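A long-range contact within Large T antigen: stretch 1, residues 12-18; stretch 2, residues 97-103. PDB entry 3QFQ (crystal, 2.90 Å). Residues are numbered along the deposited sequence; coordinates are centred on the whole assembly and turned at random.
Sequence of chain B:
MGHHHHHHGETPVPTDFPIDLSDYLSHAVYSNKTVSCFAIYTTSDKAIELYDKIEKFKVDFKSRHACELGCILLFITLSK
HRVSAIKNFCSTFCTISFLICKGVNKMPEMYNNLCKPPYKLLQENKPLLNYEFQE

Stretch 1 12-18: PVPTDFP
Stretch 2 (97-103) SFLICKG

An irregular segment can pack against an extended segment through van der Waals contacts, in which side chains of stretch 2 meet both backbone and side chains of stretch 1, and residues 12-18 and 97-103 of Large T antigen make such a contact: largely van der Waals, burying 355 Å² in all, with no hydrogen bond among the modelled atoms. Stretch 1 has no regular secondary structure; its backbone turns at Val13 (phi/psi 139/-53) and at Pro14 (-107/-103), which follows a cis peptide bond. Stretch 2 is extended throughout, its later part strand, with phi/psi from -82/151 at Phe98 to -140/138 at Ile100 and -147/144 at Lys102. Extended backbone alternates its side chains, so Phe98, Ile100 and Lys102 point toward stretch 1 while Leu99 and Cys101 point away. The two stretches run in the same general direction, their CA atoms 6.7 Å apart at Asp16 and Ile100 and 7.0 Å at Val13 and Phe98.

At one end, Val13 (chi1 t) places CG1 3.4 Å from Phe98 CB, and Val13 O lies over one face of the Phe98 ring (p, chi2 -86°), 3.2 Å from CE2. Ile100 (p, t) fills the centre: CG2 sits 3.1 Å from Thr15 O, and CD1 3.4 Å from Asp16 C. Phe17 (m, chi2 -94°) starts sideways but its ring comes nearer, with CD2 4.2 Å from Ile100 CD1 and CE2 3.9 Å from Lys102 CB, the last atom modelled in that side chain.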

ATOM      1  N   PRO B  12      19.770  36.685   7.217  1.00150.56           N
ATOM      2  CA  PRO B  12      20.271  35.473   7.873  1.00148.08           C
ATOM      3  C   PRO B  12      19.299  34.311   7.701  1.00140.64           C
ATOM      4  O   PRO B  12      19.659  33.317   7.067  1.00139.15           O
ATOM      5  CB  PRO B  12      20.360  35.882   9.348  1.00145.03           C
ATOM      6  CG  PRO B  12      19.414  37.029   9.489  1.00143.39           C
ATOM      7  CD  PRO B  12      19.478  37.759   8.183  1.00149.52           C
ATOM      8  N   VAL B  13      18.100  34.453   8.270  1.00129.35           N
ATOM      9  CA  VAL B  13      16.982  33.504   8.142  1.00116.87           C
ATOM     10  C   VAL B  13      16.222  33.292   9.458  1.00122.32           C
ATOM     11  O   VAL B  13      15.001  33.437   9.495  1.00128.14           O
ATOM     12  CB  VAL B  13      17.372  32.132   7.535  1.00 95.63           C
ATOM     13  CG1 VAL B  13      16.452  31.047   8.061  1.00 95.60           C
ATOM     14  CG2 VAL B  13      17.314  32.185   6.012  1.00 80.03           C
ATOM     15  N   PRO B  14      16.935  32.954  10.547  1.00118.30           N
ATOM     16  CA  PRO B  14      18.368  32.698  10.690  1.00122.04           C
ATOM     17  C   PRO B  14      18.652  31.212  10.881  1.00117.65           C
ATOM     18  O   PRO B  14      18.607  30.441   9.922  1.00109.71           O
ATOM     19  CB  PRO B  14      18.706  33.454  11.977  1.00122.96           C
ATOM     20  CG  PRO B  14      17.379  33.514  12.759  1.00119.45           C
ATOM     21  CD  PRO B  14      16.290  32.966  11.866  1.00114.64           C
ATOM     22  N   THR B  15      18.940  30.816  12.116  1.00123.16           N
ATOM     23  CA  THR B  15      19.272  29.429  12.403  1.00124.47           C
ATOM     24  C   THR B  15      18.434  28.907  13.565  1.00107.77           C
ATOM     25  O   THR B  15      17.791  27.864  13.460  1.00 99.95           O
ATOM     26  CB  THR B  15      20.769  29.268  12.739  1.00137.76           C
ATOM     27  OG1 THR B  15      21.552  30.102  11.874  1.00142.03           O
ATOM     28  CG2 THR B  15      21.203  27.817  12.578  1.00139.46           C
ATOM     29  N   ASP B  16      18.441  29.645  14.671  1.00101.47           N
ATOM     30  CA  ASP B  16      17.715  29.238  15.868  1.00100.68           C
ATOM     31  C   ASP B  16      16.817  30.372  16.360  1.00 94.81           C
ATOM     32  O   ASP B  16      16.819  31.465  15.792  1.00 97.27           O
ATOM     33  CB  ASP B  16      18.701  28.824  16.966  1.00112.50           C
ATOM     34  CG  ASP B  16      18.028  28.112  18.125  1.00118.53           C
ATOM     35  OD1 ASP B  16      17.858  26.877  18.047  1.00122.33           O
ATOM     36  OD2 ASP B  16      17.674  28.785  19.116  1.00117.64           O
ATOM     37  N   PHE B  17      16.046  30.106  17.410  1.00 86.50           N
ATOM     38  CA  PHE B  17      15.202  31.128  18.020  1.00 87.42           C
ATOM     39  C   PHE B  17      16.051  32.302  18.505  1.00 87.46           C
ATOM     40  O   PHE B  17      17.217  32.124  18.866  1.00 99.04           O
ATOM     41  CB  PHE B  17      14.402  30.543  19.191  1.00 96.71           C
ATOM     42  CG  PHE B  17      13.304  29.595  18.776  1.00108.26           C
ATOM     43  CD1 PHE B  17      12.005  30.046  18.604  1.00101.41           C
ATOM     44  CD2 PHE B  17      13.572  28.250  18.568  1.00110.11           C
ATOM     45  CE1 PHE B  17      10.995  29.175  18.229  1.00 83.05           C
ATOM     46  CE2 PHE B  17      12.564  27.375  18.193  1.00 98.03           C
ATOM     47  CZ  PHE B  17      11.276  27.840  18.024  1.00 83.25           C
ATOM     48  N   PRO B  18      15.473  33.514  18.496  1.00 79.46           N
ATOM     49  CA  PRO B  18      16.150  34.690  19.053  1.00 87.13           C
ATOM     50  C   PRO B  18      16.608  34.409  20.478  1.00 89.23           C
ATOM     51  O   PRO B  18      15.949  33.648  21.187  1.00 90.61           O
ATOM     52  CB  PRO B  18      15.056  35.756  19.031  1.00 88.07           C
ATOM     53  CG  PRO B  18      14.198  35.368  17.874  1.00 84.52           C
ATOM     54  CD  PRO B  18      14.187  33.863  17.868  1.00 73.15           C
ATOM     55  N   SER B  97      11.017  27.158   2.381  1.00110.10           N
ATOM     56  CA  SER B  97      10.858  28.080   3.499  1.00110.82           C
ATOM     57  C   SER B  97      11.593  27.560   4.728  1.00116.61           C
ATOM     58  O   SER B  97      11.718  26.351   4.915  1.00113.79           O
ATOM     59  CB  SER B  97       9.374  28.268   3.818  1.00109.17           C
ATOM     60  OG  SER B  97       8.674  28.782   2.697  1.00108.69           O
ATOM     61  N   PHE B  98      12.078  28.473   5.568  1.00121.44           N
ATOM     62  CA  PHE B  98      12.831  28.080   6.756  1.00112.26           C
ATOM     63  C   PHE B  98      11.910  27.694   7.909  1.00108.50           C
ATOM     64  O   PHE B  98      10.794  28.200   8.020  1.00104.16           O
ATOM     65  CB  PHE B  98      13.793  29.187   7.189  1.00106.55           C
ATOM     66  CG  PHE B  98      13.115  30.386   7.792  1.00107.11           C
ATOM     67  CD1 PHE B  98      12.630  31.403   6.986  1.00113.83           C
ATOM     68  CD2 PHE B  98      12.974  30.503   9.165  1.00 97.56           C
ATOM     69  CE1 PHE B  98      12.012  32.509   7.538  1.00113.58           C
ATOM     70  CE2 PHE B  98      12.355  31.608   9.722  1.00 91.04           C
ATOM     71  CZ  PHE B  98      11.875  32.611   8.906  1.00 99.36           C
ATOM     72  N   LEU B  99      12.390  26.799   8.766  1.00107.13           N
ATOM     73  CA  LEU B  99      11.577  26.270   9.853  1.00104.58           C
ATOM     74  C   LEU B  99      12.444  25.655  10.942  1.00100.85           C
ATOM     75  O   LEU B  99      13.379  24.903  10.655  1.00102.04           O
ATOM     76  CB  LEU B  99      10.599  25.228   9.302  1.00103.23           C
ATOM     77  CG  LEU B  99       9.485  24.673  10.192  1.00 87.19           C
ATOM     78  CD1 LEU B  99       8.459  23.957   9.327  1.00 81.93           C
ATOM     79  CD2 LEU B  99      10.016  23.742  11.272  1.00 76.51           C
ATOM     80  N   ILE B 100      12.126  25.977  12.193  1.00 95.47           N
ATOM     81  CA  ILE B 100      12.820  25.397  13.336  1.00 93.69           C
ATOM     82  C   ILE B 100      11.837  25.076  14.459  1.00 90.97           C
ATOM     83  O   ILE B 100      10.932  25.859  14.745  1.00 87.75           O
ATOM     84  CB  ILE B 100      13.931  26.328  13.856  1.00 95.12           C
ATOM     85  CG1 ILE B 100      13.385  27.740  14.062  1.00 93.42           C
ATOM     86  CG2 ILE B 100      15.097  26.355  12.888  1.00103.36           C
ATOM     87  CD1 ILE B 100      14.437  28.749  14.476  1.00 95.46           C
ATOM     88  N   CYS B 101      12.020  23.918  15.088  1.00 88.71           N
ATOM     89  CA  CYS B 101      11.097  23.443  16.116  1.00 71.97           C
ATOM     90  C   CYS B 101      11.810  23.005  17.392  1.00 70.93           C
ATOM     91  O   CYS B 101      12.777  22.245  17.346  1.00 78.51           O
ATOM     92  CB  CYS B 101      10.249  22.288  15.576  1.00 65.64           C
ATOM     93  SG  CYS B 101       9.215  21.477  16.817  1.00 99.40           S
ATOM     94  N   LYS B 102      11.317  23.485  18.530  1.00 72.36           N
ATOM     95  CA  LYS B 102      11.854  23.094  19.831  1.00 70.38           C
ATOM     96  C   LYS B 102      10.755  23.066  20.890  1.00 73.74           C
ATOM     97  O   LYS B 102       9.836  23.882  20.863  1.00 74.99           O
ATOM     98  CB  LYS B 102      12.977  24.033  20.247  1.00 59.59           C
ATOM     99  N   GLY B 103      10.849  22.117  21.816  1.00 73.75           N
ATOM    100  CA  GLY B 103       9.861  21.987  22.872  1.00 72.89           C
ATOM    101  C   GLY B 103      10.058  23.001  23.984  1.00 72.60           C
ATOM    102  O   GLY B 103      11.153  23.129  24.531  1.00 84.58           O
TER